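Diol-dehydratase (Roseburia inulinivorans, PDB 5I2A) acts as a B12-independent diol dehydratase of the glycyl radical enzyme family, dehydrating 1,2-propanediol. Local coordinates at residues A[413-418]-A[782-787]; A[350-355]-A[382-387]; A[248-253]-A[262-267]; A[71-76]-A[238-243]; A[564-569]-A[660-665]. All coordinates share one frame; numbering follows the deposited sequence. Where two conformers were deposited one is given.

How the interactions relate
Followed from the N terminus, the contacts show how one long chain is tied together by closures of very different span. Interaction 4 closes first, fastening the loop at 71-76 to helix 238-253. Interaction 3 follows at once, folding the far end of that helix onto helix 262-279; the two touch where Q267 reaches V75. Interaction 2 makes a short closure between the end of strand 346-350 and strand 380-385. Interaction 1 spans farthest, from helix 413-422 to the turn before strand 787-792, and meets interaction 2 through D413 and R384. Interaction 5 lies within that span, about 25 Å away between centres. No closures cross.

Interaction 1 (A[413-418]-A[782-787]); sequences DEVIIP and DQQGMH
The Schellman motif that ends helix 766-781 carries Q784, G785 and M786 against V415 and I416, at the start of helix 413-422. The contact thus joins the pyruvate formate lyase-like and glycine radical regions of the chain. Q784 is the C-prime residue of the motif, and its positive phi of 76° swings the chain out of the helix toward strand 787-792. V415 sets CG2 against the turn, 3.5 Å from Q784 O and 3.7 Å from G785 O. Beyond it M786 reaches across both aliphatic residues at about a right angle. Its chain runs straight through CG and SD and then bends at chi3 (-60°), which lays the terminal methyl CE 4.1 Å from V415 CG1. The root of the same side chain serves I416, whose CG1 lies 3.7 Å from M786 CG. N412 of strand 409-412 adds hydrogen bonds to G785 O and to the backbone of M786. No hydrogen bond joins the two segments themselves. Their contact rests on van der Waals contact of methyl and methylene groups with one another and with the carbonyls of the turn, with V415, I416 and M786 all buried.

Interaction 2 (A[350-355]-A[382-387]); sequences GGQTVQ and SIRVWH
Two flat groups, the W386 indole and the R384 guanidinium, receive the chain at G350, G351 and Q352. Over one face of the indole lies Q352 CG, 3.6 Å from the centroid of the five-membered ring and 17° off its normal, a CH-pi contact. The amide of Q352 continues over the ring as a stack, its plane 16° from that of the indole. G351 O approaches the ring obliquely, while W386 NE1 is hydrogen-bonded to D358 OD1, outside the two segments. One face of the guanidinium is covered by G351 CA and Q352 N, with G350 O placed obliquely. Having no side chain, G351 lets R384 NE pass 3.6 Å from its CA; R384 CB lies 3.5 Å from G351 CA. The arginine bends at chi3 (47°), which turns its head along the incoming backbone and toward D413. There D413 OD2 takes a salt bridge from R384 NH2 and a hydrogen bond from Q352 NE2, anchoring both segments. Strand 380-385 lies between strand 409-412 and its parallel neighbour 346-350, reached through helix 362-374 as a beta-alpha-beta connection. I417 of helix 413-422 packs on Q352 and R384, and helix 391-402 receives I383 and V385.

Interaction 3 (A[248-253]-A[262-267]); sequences ARVCKN and FQEACQ
A chi1 of 164° places V250 CG1 anti to the backbone N and sends the two methyls toward helix 262-279, where Q267, its CG anti to the backbone N (chi1 -177°), crosses CG1 obliquely with CB and CG. V250 CG1 makes the closer contact, 3.5 Å from Q267 CB; V250 CG2 lies 4.1 Å from Q263 CG, and E264 CG is 4.0 Å from both V250 methyls. V250 is thus seated among the aliphatic portions of three polar residues, the neighbours Q263 and E264 and, a turn on, Q267, sliding past E264 in the opposite direction. C251 SG adds to the packing at 4.1 Å from Q267 CG. The polar ends are satisfied outside this patch: Q267 NE2 bonds to V75 O and Q263 OE1 to the hydroxyl of Y311. At the partly exposed end of the contact, N253 ND2 donates to E264 OE1 at 2.9 Å, an angled bond that meets the oxygen from above the carboxylate plane. N253 was deposited in two conformers, so this bond is provisional. E264 OE1 also accepts from the backbone N of E260, which steadies the carboxylate from the connecting loop. The short axes cross at -61° with a closest approach of 9.6 Å. These are consecutive helices packed across a short connection, in the helical layers around the barrel of the pyruvate formate-lyase-like fold.

Interaction 4 (A[71-76]-A[238-243]); sequences EELIVG and AARRQE
R240 stretches from helix 238-253 onto the backbone of E71 and E72, a helix arginine that spends both end nitrogens on one loop carbonyl. From CB the chain leaves with CG anti to the backbone N and then bends at chi2 (55°), which aims the remaining length at the loop. NE arrives 4.0 Å from E71 CA, and CZ sits closer, at 3.6 Å, because E71 CA lies over the centre of one guanidinium face. At the tip R240 NH1 donates to E72 O at 2.9 Å and NH2 to the same oxygen at 3.1 Å. That oxygen lies in the guanidinium plane, yet only NH2 reaches it on a lone pair; NH1 stands above the carbonyl plane. NH1 also forms an i to i+3 salt bridge with E243 OE1 at 2.9 Å, nearly straight at 161°. These in-plane bonds to E72 O and E243 OE1 fix the rotation of the group, and E243 probably offsets part of its charge. Beside it L73 CD2 rests 3.8 Å from E243 CD. R14 of helix 14-22 bonds to both E71 O and E243 OE2, bracing the two segments, while L73 also packs on helix 309-323 and I74 on helix 262-279.

Interaction 5 (A[564-569]-A[660-665]); sequences SLYTIK and IDEVDE
Y566 is met in two contrasting ways at once, by a methyl over its ring and by a carboxylate at its edge. V663 CG2 sits over the centre of the face, 3.8 Å from the ring centroid and 10° off the normal, a CH-pi contact. E662 OE1 lies in the ring plane, 4.0 Å from Y566 CE1 and 3.9 Å from Y566 OH, with its carboxylate turned 87° to the ring, an approach consistent with the weakly positive C-H rim. The other oxygen serves charge: K569, extended along its whole length, makes a hydrogen-bonded salt bridge of 3.3 Å from NZ to E662 OE2, which uses its anti lone pair, and a long bridge runs on from K569 NZ to E665 OE2 at 4.0 Å. K570 NZ also bridges E662 OE2, so this oxygen is shared between two lysines. The short axes of the helices cross at 121°. Helix 558-574 turns L565 and I568 to helix 489-521, while helix 661-678 is tied by D664 to S740 of helix 734-741 and to the neighbouring K743.

Interaction 1 (A[413-418]-A[782-787])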
# COMPACT_ATOMS: atom_id res chain seq x y z
N ASP A 413 -11.43 -13.42 36.05
CA ASP A 413 -10.38 -12.40 36.24
C ASP A 413 -9.02 -12.98 36.59
O ASP A 413 -8.00 -12.55 36.04
CB ASP A 413 -10.76 -11.43 37.37
CG ASP A 413 -11.65 -10.30 36.90
OD1 ASP A 413 -12.34 -10.45 35.87
OD2 ASP A 413 -11.67 -9.24 37.57
N GLU A 414 -9.00 -13.94 37.50
CA GLU A 414 -7.74 -14.41 38.07
C GLU A 414 -6.86 -15.15 37.07
O GLU A 414 -5.65 -15.26 37.26
CB GLU A 414 -7.99 -15.29 39.29
CG GLU A 414 -7.84 -14.53 40.60
CD GLU A 414 -9.15 -13.96 41.09
OE1 GLU A 414 -10.19 -14.58 40.80
OE2 GLU A 414 -9.16 -12.90 41.75
N VAL A 415 -7.47 -15.65 36.01
CA VAL A 415 -6.74 -16.27 34.91
C VAL A 415 -6.54 -15.30 33.75
O VAL A 415 -5.49 -15.27 33.13
CB VAL A 415 -7.47 -17.55 34.40
CG1 VAL A 415 -6.90 -18.02 33.08
CG2 VAL A 415 -7.37 -18.63 35.45
N ILE A 416 -7.57 -14.52 33.45
CA ILE A 416 -7.54 -13.66 32.27
C ILE A 416 -6.55 -12.51 32.43
O ILE A 416 -5.79 -12.22 31.52
CB ILE A 416 -8.94 -13.13 31.95
CG1 ILE A 416 -9.82 -14.28 31.43
CG2 ILE A 416 -8.88 -11.96 30.96
CD1 ILE A 416 -11.28 -13.92 31.25
N ILE A 417 -6.53 -11.89 33.60
CA ILE A 417 -5.66 -10.75 33.85
C ILE A 417 -4.17 -11.13 33.70
O ILE A 417 -3.45 -10.46 32.97
CB ILE A 417 -5.97 -10.11 35.24
CG1 ILE A 417 -7.29 -9.33 35.13
CG2 ILE A 417 -4.83 -9.22 35.72
CD1 ILE A 417 -7.87 -8.92 36.44
N PRO A 418 -3.71 -12.21 34.35
CA PRO A 418 -2.32 -12.59 34.08
C PRO A 418 -2.06 -13.00 32.62
O PRO A 418 -0.97 -12.75 32.10
CB PRO A 418 -2.08 -13.78 35.01
CG PRO A 418 -3.02 -13.55 36.14
CD PRO A 418 -4.26 -12.98 35.49
N ASP A 782 -11.09 -21.86 40.44
CA ASP A 782 -10.00 -22.09 41.39
C ASP A 782 -8.95 -23.06 40.87
O ASP A 782 -7.86 -23.17 41.42
CB ASP A 782 -10.52 -22.61 42.72
CG ASP A 782 -11.20 -21.54 43.54
OD1 ASP A 782 -11.01 -20.35 43.25
OD2 ASP A 782 -11.93 -21.90 44.47
N GLN A 783 -9.29 -23.79 39.81
CA GLN A 783 -8.33 -24.66 39.15
C GLN A 783 -7.83 -24.05 37.83
O GLN A 783 -7.29 -24.74 36.98
CB GLN A 783 -8.96 -26.03 38.91
CG GLN A 783 -9.34 -26.78 40.19
CD GLN A 783 -10.00 -28.11 39.90
OE1 GLN A 783 -9.32 -29.12 39.69
NE2 GLN A 783 -11.33 -28.13 39.87
N GLN A 784 -8.04 -22.74 37.70
CA GLN A 784 -7.53 -21.92 36.59
C GLN A 784 -8.32 -22.10 35.28
O GLN A 784 -7.81 -21.82 34.20
CB GLN A 784 -6.03 -22.17 36.34
CG GLN A 784 -5.13 -21.55 37.42
CD GLN A 784 -5.32 -22.20 38.78
OE1 GLN A 784 -5.10 -23.39 38.95
NE2 GLN A 784 -5.76 -21.41 39.75
N GLY A 785 -9.55 -22.56 35.38
CA GLY A 785 -10.46 -22.51 34.25
C GLY A 785 -10.73 -21.06 33.90
O GLY A 785 -10.70 -20.20 34.77
N MET A 786 -11.00 -20.77 32.63
CA MET A 786 -11.14 -19.37 32.22
C MET A 786 -12.59 -18.87 32.12
O MET A 786 -12.88 -17.71 32.38
CB MET A 786 -10.43 -19.17 30.87
CG MET A 786 -10.48 -17.73 30.35
SD MET A 786 -9.67 -17.49 28.75
CE MET A 786 -7.99 -18.00 29.14
N HIS A 787 -13.49 -19.77 31.75
CA HIS A 787 -14.84 -19.37 31.37
C HIS A 787 -15.84 -20.50 31.51
O HIS A 787 -15.50 -21.65 31.26
CB HIS A 787 -14.84 -18.86 29.93
CG HIS A 787 -16.18 -18.97 29.28
ND1 HIS A 787 -16.63 -20.13 28.69
CD2 HIS A 787 -17.19 -18.07 29.16
CE1 HIS A 787 -17.85 -19.94 28.22
NE2 HIS A 787 -18.21 -18.70 28.50

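Interaction 2 (A[350-355]-A[382-387])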
# COMPACT_ATOMS: atom_id res chain seq x y z
N GLY A 350 -19.40 -5.77 36.22
CA GLY A 350 -18.61 -6.16 37.36
C GLY A 350 -17.12 -6.29 37.07
O GLY A 350 -16.61 -5.72 36.10
N GLY A 351 -16.42 -7.03 37.92
CA GLY A 351 -14.99 -7.15 37.84
C GLY A 351 -14.32 -6.21 38.82
O GLY A 351 -14.88 -5.92 39.88
N GLN A 352 -13.14 -5.72 38.46
CA GLN A 352 -12.31 -4.86 39.30
C GLN A 352 -12.10 -3.50 38.68
O GLN A 352 -12.15 -3.34 37.46
CB GLN A 352 -10.93 -5.48 39.54
CG GLN A 352 -10.95 -6.87 40.10
CD GLN A 352 -9.57 -7.52 40.13
OE1 GLN A 352 -8.61 -6.96 40.68
NE2 GLN A 352 -9.46 -8.71 39.55
N THR A 353 -11.88 -2.52 39.54
CA THR A 353 -11.40 -1.21 39.12
C THR A 353 -9.89 -1.31 38.91
O THR A 353 -9.28 -2.32 39.26
CB THR A 353 -11.71 -0.14 40.17
OG1 THR A 353 -10.99 -0.46 41.36
CG2 THR A 353 -13.20 -0.12 40.49
N VAL A 354 -9.29 -0.27 38.35
CA VAL A 354 -7.85 -0.28 38.10
C VAL A 354 -7.11 -0.37 39.43
O VAL A 354 -6.06 -0.99 39.54
CB VAL A 354 -7.43 0.97 37.30
CG1 VAL A 354 -5.92 1.10 37.24
CG2 VAL A 354 -8.00 0.90 35.89
N GLN A 355 -7.73 0.21 40.45
CA GLN A 355 -7.26 0.18 41.83
C GLN A 355 -7.29 -1.23 42.45
O GLN A 355 -6.64 -1.50 43.46
CB GLN A 355 -8.12 1.14 42.64
CG GLN A 355 -7.70 1.39 44.08
CD GLN A 355 -8.52 2.49 44.75
OE1 GLN A 355 -9.39 3.10 44.13
NE2 GLN A 355 -8.22 2.77 46.02
N SER A 382 -22.24 -10.51 29.89
CA SER A 382 -21.18 -11.23 30.56
C SER A 382 -20.95 -10.70 31.97
O SER A 382 -21.30 -9.56 32.28
CB SER A 382 -19.89 -11.12 29.75
OG SER A 382 -20.07 -11.67 28.47
N ILE A 383 -20.33 -11.50 32.82
CA ILE A 383 -19.91 -11.02 34.11
C ILE A 383 -18.46 -11.41 34.40
O ILE A 383 -18.04 -12.53 34.12
CB ILE A 383 -20.86 -11.53 35.24
CG1 ILE A 383 -20.44 -10.95 36.60
CG2 ILE A 383 -20.91 -13.06 35.26
CD1 ILE A 383 -21.51 -11.12 37.69
N ARG A 384 -17.70 -10.46 34.92
CA ARG A 384 -16.35 -10.74 35.38
C ARG A 384 -16.40 -11.20 36.83
O ARG A 384 -16.87 -10.48 37.70
CB ARG A 384 -15.47 -9.50 35.25
CG ARG A 384 -15.01 -9.20 33.83
CD ARG A 384 -14.16 -7.93 33.76
NE ARG A 384 -13.12 -7.89 34.80
CZ ARG A 384 -12.23 -6.91 34.91
NH1 ARG A 384 -12.22 -5.90 34.05
NH2 ARG A 384 -11.35 -6.94 35.90
N VAL A 385 -15.93 -12.42 37.07
CA VAL A 385 -15.86 -12.99 38.41
C VAL A 385 -14.43 -12.86 38.95
O VAL A 385 -13.46 -13.19 38.26
CB VAL A 385 -16.26 -14.48 38.40
CG1 VAL A 385 -16.17 -15.09 39.81
CG2 VAL A 385 -17.66 -14.65 37.83
N TRP A 386 -14.29 -12.37 40.18
CA TRP A 386 -13.00 -12.36 40.87
C TRP A 386 -13.21 -12.65 42.35
O TRP A 386 -14.34 -12.71 42.82
CB TRP A 386 -12.25 -11.04 40.64
CG TRP A 386 -12.76 -9.87 41.41
CD1 TRP A 386 -13.97 -9.25 41.28
CD2 TRP A 386 -12.05 -9.14 42.41
NE1 TRP A 386 -14.07 -8.20 42.15
CE2 TRP A 386 -12.90 -8.10 42.86
CE3 TRP A 386 -10.78 -9.26 42.98
CZ2 TRP A 386 -12.52 -7.20 43.85
CZ3 TRP A 386 -10.40 -8.36 43.98
CH2 TRP A 386 -11.27 -7.34 44.39
N HIS A 387 -12.12 -12.86 43.09
CA HIS A 387 -12.24 -13.29 44.48
C HIS A 387 -13.03 -12.29 45.33
O HIS A 387 -13.72 -12.68 46.25
CB HIS A 387 -10.85 -13.55 45.09
CG HIS A 387 -10.04 -12.31 45.33
ND1 HIS A 387 -9.02 -11.91 44.48
CD2 HIS A 387 -10.05 -11.41 46.35
CE1 HIS A 387 -8.46 -10.81 44.96
NE2 HIS A 387 -9.07 -10.49 46.09

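Interaction 3 (A[248-253]-A[262-267])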
# COMPACT_ATOMS: atom_id res chain seq x y z
N ALA A 248 -34.96 15.10 19.71
CA ALA A 248 -34.36 16.14 18.88
C ALA A 248 -33.30 16.93 19.63
O ALA A 248 -32.24 17.21 19.08
CB ALA A 248 -35.43 17.09 18.35
N ARG A 249 -33.57 17.27 20.89
CA ARG A 249 -32.58 17.99 21.70
C ARG A 249 -31.34 17.13 21.94
O ARG A 249 -30.21 17.62 21.87
CB ARG A 249 -33.17 18.45 23.05
CG ARG A 249 -34.22 19.56 22.93
CD ARG A 249 -34.60 20.17 24.29
NE ARG A 249 -35.05 19.16 25.24
CZ ARG A 249 -36.30 18.73 25.36
NH1 ARG A 249 -37.26 19.25 24.60
NH2 ARG A 249 -36.60 17.79 26.25
N VAL A 250 -31.55 15.86 22.23
CA VAL A 250 -30.45 14.95 22.52
C VAL A 250 -29.54 14.78 21.29
O VAL A 250 -28.33 14.90 21.38
CB VAL A 250 -30.97 13.57 22.99
CG1 VAL A 250 -29.87 12.53 22.92
CG2 VAL A 250 -31.53 13.68 24.41
N CYS A 251 -30.15 14.52 20.13
CA CYS A 251 -29.38 14.24 18.92
C CYS A 251 -28.65 15.46 18.36
O CYS A 251 -27.72 15.32 17.56
CB CYS A 251 -30.27 13.64 17.85
SG CYS A 251 -30.89 11.99 18.27
N LYS A 252 -29.06 16.66 18.77
CA LYS A 252 -28.32 17.87 18.43
C LYS A 252 -27.07 18.03 19.28
O LYS A 252 -26.18 18.78 18.91
CB LYS A 252 -29.18 19.12 18.58
CG LYS A 252 -30.21 19.36 17.51
CD LYS A 252 -30.97 20.65 17.82
CE LYS A 252 -32.29 20.73 17.10
NZ LYS A 252 -32.13 21.03 15.65
N ASN A 253 -27.01 17.35 20.42
CA ASN A 253 -25.85 17.48 21.30
C ASN A 253 -24.87 16.32 21.18
O ASN A 253 -23.66 16.53 21.24
CB ASN A 253 -26.29 17.61 22.77
CG ASN A 253 -25.23 18.30 23.63
OD1 ASN A 253 -24.86 19.44 23.36
ND2 ASN A 253 -24.76 17.62 24.68
N PHE A 262 -28.02 11.20 31.30
CA PHE A 262 -27.94 9.77 31.11
C PHE A 262 -28.53 9.42 29.74
O PHE A 262 -27.99 8.58 29.04
CB PHE A 262 -28.66 9.00 32.22
CG PHE A 262 -28.50 7.51 32.12
CD1 PHE A 262 -27.24 6.93 32.25
CD2 PHE A 262 -29.59 6.68 31.89
CE1 PHE A 262 -27.08 5.55 32.15
CE2 PHE A 262 -29.44 5.30 31.80
CZ PHE A 262 -28.18 4.74 31.93
N GLN A 263 -29.62 10.08 29.35
CA GLN A 263 -30.19 9.77 28.04
C GLN A 263 -29.21 10.17 26.92
O GLN A 263 -29.09 9.46 25.92
CB GLN A 263 -31.55 10.45 27.83
CG GLN A 263 -32.10 10.21 26.42
CD GLN A 263 -33.59 10.50 26.30
OE1 GLN A 263 -34.26 10.81 27.28
NE2 GLN A 263 -34.11 10.41 25.08
N GLU A 264 -28.52 11.30 27.08
CA GLU A 264 -27.51 11.71 26.10
C GLU A 264 -26.37 10.68 26.03
O GLU A 264 -25.91 10.34 24.94
CB GLU A 264 -26.96 13.09 26.42
CG GLU A 264 -27.88 14.21 25.94
CD GLU A 264 -27.29 15.61 26.07
OE1 GLU A 264 -26.09 15.75 26.42
OE2 GLU A 264 -28.03 16.57 25.79
N ALA A 265 -25.94 10.17 27.18
CA ALA A 265 -24.93 9.13 27.23
C ALA A 265 -25.41 7.88 26.50
O ALA A 265 -24.67 7.30 25.72
CB ALA A 265 -24.56 8.80 28.66
N CYS A 266 -26.66 7.49 26.73
CA CYS A 266 -27.24 6.31 26.07
C CYS A 266 -27.31 6.48 24.56
O CYS A 266 -26.98 5.55 23.80
CB CYS A 266 -28.64 6.02 26.60
SG CYS A 266 -28.66 5.35 28.27
N GLN A 267 -27.76 7.65 24.12
CA GLN A 267 -27.93 7.93 22.71
C GLN A 267 -26.58 8.04 22.01
O GLN A 267 -26.42 7.57 20.90
CB GLN A 267 -28.72 9.22 22.49
CG GLN A 267 -29.02 9.55 21.04
CD GLN A 267 -29.84 8.51 20.34
OE1 GLN A 267 -31.05 8.36 20.60
NE2 GLN A 267 -29.20 7.76 19.45

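Interaction 4 (A[71-76]-A[238-243])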
# COMPACT_ATOMS: atom_id res chain seq x y z
N GLU A 71 -42.39 4.47 19.22
CA GLU A 71 -42.12 4.51 20.66
C GLU A 71 -40.64 4.46 21.05
O GLU A 71 -40.32 4.45 22.23
CB GLU A 71 -42.86 3.37 21.38
CG GLU A 71 -44.39 3.44 21.26
CD GLU A 71 -45.09 2.53 22.24
OE1 GLU A 71 -45.21 2.89 23.42
OE2 GLU A 71 -45.52 1.43 21.83
N GLU A 72 -39.74 4.44 20.07
CA GLU A 72 -38.32 4.45 20.39
C GLU A 72 -37.95 5.66 21.23
O GLU A 72 -38.42 6.77 20.96
CB GLU A 72 -37.47 4.41 19.11
CG GLU A 72 -37.29 3.03 18.53
CD GLU A 72 -36.29 2.99 17.38
OE1 GLU A 72 -36.13 4.02 16.69
OE2 GLU A 72 -35.68 1.92 17.16
N LEU A 73 -37.17 5.45 22.28
CA LEU A 73 -36.57 6.57 23.00
C LEU A 73 -35.14 6.81 22.49
O LEU A 73 -34.72 7.95 22.29
CB LEU A 73 -36.56 6.32 24.50
CG LEU A 73 -37.93 6.23 25.20
CD1 LEU A 73 -37.76 5.86 26.66
CD2 LEU A 73 -38.69 7.55 25.07
N ILE A 74 -34.40 5.72 22.31
CA ILE A 74 -33.07 5.74 21.69
C ILE A 74 -33.25 5.44 20.22
O ILE A 74 -33.86 4.43 19.86
CB ILE A 74 -32.12 4.70 22.32
CG1 ILE A 74 -32.00 4.92 23.83
CG2 ILE A 74 -30.73 4.72 21.64
CD1 ILE A 74 -31.42 6.27 24.22
N VAL A 75 -32.76 6.32 19.36
CA VAL A 75 -33.00 6.17 17.93
C VAL A 75 -31.72 5.90 17.15
O VAL A 75 -30.60 6.15 17.62
CB VAL A 75 -33.69 7.43 17.35
CG1 VAL A 75 -34.97 7.73 18.16
CG2 VAL A 75 -32.75 8.63 17.38
N GLY A 76 -31.89 5.37 15.94
CA GLY A 76 -30.77 5.00 15.09
C GLY A 76 -31.04 3.62 14.52
O GLY A 76 -30.96 2.62 15.22
N ALA A 238 -49.84 13.74 23.05
CA ALA A 238 -49.07 14.79 23.70
C ALA A 238 -47.80 14.27 24.36
O ALA A 238 -46.76 14.93 24.32
CB ALA A 238 -49.92 15.51 24.72
N ALA A 239 -47.88 13.10 24.99
CA ALA A 239 -46.72 12.55 25.69
C ALA A 239 -45.62 12.12 24.71
O ALA A 239 -44.45 12.39 24.93
CB ALA A 239 -47.13 11.38 26.58
N ARG A 240 -46.01 11.46 23.62
CA ARG A 240 -45.07 11.01 22.60
C ARG A 240 -44.40 12.20 21.92
O ARG A 240 -43.20 12.18 21.67
CB ARG A 240 -45.76 10.13 21.57
CG ARG A 240 -44.85 9.63 20.44
CD ARG A 240 -43.62 8.90 20.99
NE ARG A 240 -42.72 8.44 19.93
CZ ARG A 240 -41.48 8.00 20.15
NH1 ARG A 240 -40.99 7.97 21.38
NH2 ARG A 240 -40.73 7.61 19.13
N ARG A 241 -45.19 13.23 21.62
CA ARG A 241 -44.67 14.47 21.06
C ARG A 241 -43.52 15.00 21.91
O ARG A 241 -42.48 15.37 21.38
CB ARG A 241 -45.76 15.52 20.93
CG ARG A 241 -45.23 16.90 20.59
CD ARG A 241 -46.34 17.85 20.13
NE ARG A 241 -45.78 19.07 19.56
CZ ARG A 241 -45.37 20.11 20.27
NH1 ARG A 241 -45.47 20.09 21.60
NH2 ARG A 241 -44.86 21.18 19.66
N GLN A 242 -43.71 15.04 23.23
CA GLN A 242 -42.63 15.46 24.11
C GLN A 242 -41.42 14.53 24.03
O GLN A 242 -40.28 14.98 24.16
CB GLN A 242 -43.10 15.54 25.57
CG GLN A 242 -43.97 16.76 25.87
CD GLN A 242 -43.40 18.04 25.30
OE1 GLN A 242 -42.24 18.38 25.54
NE2 GLN A 242 -44.20 18.76 24.52
N GLU A 243 -41.66 13.23 23.85
CA GLU A 243 -40.57 12.28 23.74
C GLU A 243 -39.76 12.59 22.49
O GLU A 243 -38.53 12.61 22.53
CB GLU A 243 -41.08 10.83 23.73
CG GLU A 243 -41.56 10.36 25.10
CD GLU A 243 -42.17 8.97 25.07
OE1 GLU A 243 -42.32 8.41 23.97
OE2 GLU A 243 -42.49 8.43 26.15

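Interaction 5 (A[564-569]-A[660-665])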
# COMPACT_ATOMS: atom_id res chain seq x y z
N SER A 564 -9.90 -39.91 21.07
CA SER A 564 -9.35 -40.65 19.93
C SER A 564 -7.95 -41.17 20.21
O SER A 564 -7.66 -42.36 19.97
CB SER A 564 -9.33 -39.76 18.67
OG SER A 564 -10.64 -39.58 18.17
N LEU A 565 -7.08 -40.30 20.71
CA LEU A 565 -5.72 -40.69 21.02
C LEU A 565 -5.70 -41.74 22.14
O LEU A 565 -4.88 -42.65 22.12
CB LEU A 565 -4.88 -39.48 21.42
CG LEU A 565 -4.61 -38.44 20.34
CD1 LEU A 565 -3.90 -37.26 20.94
CD2 LEU A 565 -3.78 -39.03 19.20
N TYR A 566 -6.59 -41.60 23.11
CA TYR A 566 -6.68 -42.59 24.18
C TYR A 566 -7.08 -43.97 23.63
O TYR A 566 -6.48 -44.97 23.98
CB TYR A 566 -7.67 -42.13 25.25
CG TYR A 566 -7.69 -43.05 26.45
CD1 TYR A 566 -6.68 -43.00 27.41
CD2 TYR A 566 -8.70 -43.99 26.61
CE1 TYR A 566 -6.69 -43.85 28.50
CE2 TYR A 566 -8.72 -44.84 27.70
CZ TYR A 566 -7.71 -44.77 28.64
OH TYR A 566 -7.72 -45.61 29.71
N THR A 567 -8.10 -44.01 22.78
CA THR A 567 -8.47 -45.24 22.09
C THR A 567 -7.26 -45.92 21.42
O THR A 567 -7.01 -47.12 21.60
CB THR A 567 -9.52 -44.97 21.01
OG1 THR A 567 -10.78 -44.72 21.64
CG2 THR A 567 -9.63 -46.16 20.05
N ILE A 568 -6.50 -45.12 20.68
CA ILE A 568 -5.36 -45.63 19.93
C ILE A 568 -4.28 -46.15 20.85
O ILE A 568 -3.75 -47.24 20.65
CB ILE A 568 -4.79 -44.55 19.01
CG1 ILE A 568 -5.83 -44.19 17.93
CG2 ILE A 568 -3.48 -45.01 18.37
CD1 ILE A 568 -5.61 -42.85 17.30
N LYS A 569 -3.98 -45.37 21.89
CA LYS A 569 -2.96 -45.74 22.86
C LYS A 569 -3.33 -47.04 23.59
O LYS A 569 -2.50 -47.94 23.68
CB LYS A 569 -2.74 -44.62 23.86
CG LYS A 569 -1.59 -44.85 24.81
CD LYS A 569 -1.63 -43.87 25.97
CE LYS A 569 -0.29 -43.80 26.69
NZ LYS A 569 -0.43 -43.25 28.06
N ILE A 660 -10.43 -38.53 34.83
CA ILE A 660 -9.50 -39.63 34.67
C ILE A 660 -8.18 -39.09 34.11
O ILE A 660 -8.11 -38.68 32.96
CB ILE A 660 -10.05 -40.71 33.71
CG1 ILE A 660 -11.47 -41.16 34.11
CG2 ILE A 660 -9.07 -41.89 33.60
CD1 ILE A 660 -11.55 -41.88 35.45
N ASP A 661 -7.12 -39.11 34.92
CA ASP A 661 -5.86 -38.46 34.55
C ASP A 661 -5.26 -38.95 33.25
O ASP A 661 -4.75 -38.16 32.47
CB ASP A 661 -4.82 -38.63 35.66
CG ASP A 661 -5.07 -37.72 36.83
OD1 ASP A 661 -5.86 -36.76 36.67
OD2 ASP A 661 -4.49 -37.96 37.90
N GLU A 662 -5.30 -40.26 33.01
CA GLU A 662 -4.62 -40.78 31.84
C GLU A 662 -5.27 -40.32 30.53
O GLU A 662 -4.57 -40.09 29.55
CB GLU A 662 -4.54 -42.31 31.88
CG GLU A 662 -3.50 -42.81 30.88
CD GLU A 662 -3.43 -44.31 30.78
OE1 GLU A 662 -4.27 -44.99 31.42
OE2 GLU A 662 -2.53 -44.79 30.05
N VAL A 663 -6.59 -40.17 30.52
CA VAL A 663 -7.25 -39.57 29.36
C VAL A 663 -6.96 -38.08 29.30
O VAL A 663 -6.57 -37.56 28.26
CB VAL A 663 -8.77 -39.74 29.40
CG1 VAL A 663 -9.35 -39.34 28.06
CG2 VAL A 663 -9.14 -41.16 29.74
N ASP A 664 -7.15 -37.41 30.43
CA ASP A 664 -7.10 -35.96 30.46
C ASP A 664 -5.71 -35.42 30.11
O ASP A 664 -5.60 -34.32 29.56
CB ASP A 664 -7.54 -35.44 31.82
CG ASP A 664 -8.99 -35.77 32.13
OD1 ASP A 664 -9.72 -36.20 31.21
OD2 ASP A 664 -9.41 -35.60 33.29
N GLU A 665 -4.67 -36.18 30.41
CA GLU A 665 -3.31 -35.72 30.13
C GLU A 665 -3.11 -35.66 28.62
O GLU A 665 -2.39 -34.80 28.12
CB GLU A 665 -2.26 -36.63 30.79
CG GLU A 665 -2.09 -38.00 30.11
CD GLU A 665 -1.14 -38.96 30.85
OE1 GLU A 665 -0.47 -38.54 31.82
OE2 GLU A 665 -1.08 -40.14 30.45